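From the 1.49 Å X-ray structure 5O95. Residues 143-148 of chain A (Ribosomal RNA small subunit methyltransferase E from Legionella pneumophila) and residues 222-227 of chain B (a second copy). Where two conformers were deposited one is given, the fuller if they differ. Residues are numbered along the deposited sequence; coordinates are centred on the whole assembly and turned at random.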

# COMPACT_ATOMS: atom_id res chain seq x y z
N GLU A 143 14.99 9.17 1.01
CA GLU A 143 15.37 10.26 0.12
C GLU A 143 14.14 10.87 -0.54
O GLU A 143 14.01 12.10 -0.64
N GLN A 144 13.21 10.01 -0.97
CA GLN A 144 12.03 10.46 -1.69
C GLN A 144 11.05 11.19 -0.79
O GLN A 144 10.46 12.21 -1.18
N CYS A 145 10.77 10.63 0.39
CA CYS A 145 9.64 11.07 1.18
C CYS A 145 10.00 12.14 2.20
O CYS A 145 9.09 12.78 2.74
N GLY A 146 11.30 12.42 2.40
CA GLY A 146 11.72 13.50 3.24
C GLY A 146 12.13 13.10 4.64
O GLY A 146 12.52 13.98 5.43
N ARG A 147 12.12 11.81 4.97
CA ARG A 147 12.62 11.40 6.27
C ARG A 147 14.13 11.57 6.37
O ARG A 147 14.88 11.13 5.50
N ASN A 148 14.56 12.15 7.48
CA ASN A 148 15.97 12.42 7.75
C ASN A 148 16.54 11.49 8.81
O ASN A 148 17.66 11.69 9.30
N PRO B 222 3.44 14.37 7.45
CA PRO B 222 4.47 15.30 6.98
C PRO B 222 5.43 14.74 5.94
O PRO B 222 6.28 15.49 5.46
N ARG B 223 5.31 13.46 5.59
CA ARG B 223 6.19 12.82 4.62
C ARG B 223 5.50 12.76 3.27
O ARG B 223 4.30 12.43 3.19
N VAL B 224 6.24 13.03 2.21
CA VAL B 224 5.63 13.03 0.89
C VAL B 224 5.42 11.59 0.47
O VAL B 224 6.38 10.81 0.39
N LEU B 225 4.17 11.23 0.19
CA LEU B 225 3.86 9.88 -0.22
C LEU B 225 3.88 9.79 -1.73
O LEU B 225 3.44 10.70 -2.43
N ARG B 226 4.41 8.69 -2.24
CA ARG B 226 4.17 8.35 -3.64
C ARG B 226 2.67 8.30 -3.92
O ARG B 226 1.86 8.02 -3.04
N THR B 227 2.29 8.59 -5.17
CA THR B 227 0.86 8.67 -5.49
C THR B 227 0.14 7.37 -5.20
O THR B 227 -0.98 7.38 -4.68

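The two stretches run roughly antiparallel, their end-to-end directions 157° apart. They come closest at A:Cys145 and B:Val224, whose CA atoms lie 4.5 Å apart. Together they bury 315 Å² of surface.

Two direct hydrogen bonds hold the contact, and both use the backbone of B:Val224. Its N donates to A:Cys145 O at 2.9 Å. Its O accepts from the side chain of A:Gln144, with NE2 to B:Val224 O also 2.9 Å. The extended backbone of B:Val224 is thus satisfied on both its polar groups by chain A. A:Cys145 O accepts from the main chain of B:Val224 at the point where the chain A helix ends. Two CA-H...O contacts lie beside these bonds. B:Arg223 CA is 3.5 Å from A:Cys145 O, and A:Cys145 CA is 3.4 Å from B:Val224 O.

A:Gln144 is the side chain that points toward the other stretch. Its chi1 is t and its chi2 m, and this places the amide beside B:Val224 and B:Arg226. NE2 faces the carbonyl of B:Val224, which leaves OE1 to act as an acceptor. One water joins OE1 to B:Arg226. It donates to A:Gln144 OE1 at 2.6 Å and accepts from B:Arg226 NE at 2.9 Å. The amide therefore reaches chain B directly through its nitrogen and by way of water through its oxygen.

B:Arg226 sets out sideways, but its end comes nearer. Chi1 is m, and chi2 and chi3 are both t, so the chain is extended. Its CG lies 3.8 Å from A:Gln144 OE1. A:Gln144 CG sits over one face of the guanidinium.

The remaining packing is largely aliphatic. A:Arg147 and B:Arg223 both leave their backbones sideways with chi1 m and chi2 t. Their methylene portions meet, with A:Arg147 CG 3.5 Å from B:Arg223 CD. The nitrogens of both guanidinium groups are hydrogen-bonded elsewhere in the structure. A:Cys145 has chi1 p and points sideways; its SG is 4.2 Å from B:Arg223 CB. B:Val224, with chi1 t, brings CG1 to 4.0 Å from A:Gln144 NE2.

A:Gly146 follows the helix with a positive phi of 99°. A CB at these backbone angles would be jammed against the carbonyl O of A:Cys145, the same atom that accepts from B:Val224 N. B:Leu225 points away and adds little to the contact.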

# COMPACT_ATOMS: atom_id res chain seq x y z
CB GLU A 143 16.36 9.75 -0.92
CG GLU A 143 17.73 9.39 -0.33
CD GLU A 143 18.68 8.77 -1.33
OE1 GLU A 143 18.21 8.25 -2.36
OE2 GLU A 143 19.92 8.80 -1.07
CB GLN A 144 11.35 9.26 -2.36
CG GLN A 144 9.96 9.53 -2.98
CD GLN A 144 8.79 9.38 -2.01
OE1 GLN A 144 8.67 8.39 -1.30
NE2 GLN A 144 7.91 10.37 -2.00
CB CYS A 145 8.97 9.88 1.88
SG CYS A 145 9.75 9.30 3.44
CB ARG A 147 12.29 9.93 6.55
CG ARG A 147 10.83 9.70 6.84
CD ARG A 147 10.61 8.22 7.12
NE ARG A 147 11.18 7.82 8.40
CZ ARG A 147 11.05 6.61 8.93
NH1 ARG A 147 10.36 5.67 8.28
NH2 ARG A 147 11.60 6.35 10.11
CB ASN A 148 16.16 13.91 8.07
CG ASN A 148 15.79 14.81 6.92
OD1 ASN A 148 16.12 14.50 5.76
ND2 ASN A 148 15.08 15.89 7.20
CB PRO B 222 5.22 15.61 8.27
CG PRO B 222 5.23 14.30 8.96
CD PRO B 222 3.84 13.71 8.71
CB ARG B 223 6.56 11.41 5.09
CG ARG B 223 7.28 11.45 6.44
CD ARG B 223 7.40 10.06 7.08
NE ARG B 223 6.08 9.62 7.53
CZ ARG B 223 5.51 10.02 8.67
NH1 ARG B 223 6.13 10.82 9.52
NH2 ARG B 223 4.29 9.57 8.95
CB VAL B 224 6.50 13.75 -0.14
CG1 VAL B 224 5.81 13.69 -1.52
CG2 VAL B 224 6.80 15.19 0.29
CB LEU B 225 2.46 9.52 0.29
CG LEU B 225 2.26 9.59 1.81
CD1 LEU B 225 0.83 9.20 2.13
CD2 LEU B 225 3.23 8.68 2.55
CB ARG B 226 4.84 7.02 -3.97
CG ARG B 226 6.33 7.10 -4.02
CD ARG B 226 6.95 5.73 -4.27
NE ARG B 226 8.40 5.85 -4.44
CZ ARG B 226 8.98 6.23 -5.57
NH1 ARG B 226 8.25 6.55 -6.63
NH2 ARG B 226 10.31 6.31 -5.64
CB THR B 227 0.65 9.11 -6.94
OG1 THR B 227 1.53 8.39 -7.81
CG2 THR B 227 0.90 10.61 -7.07
O HOH W 1 9.31 5.91 -1.70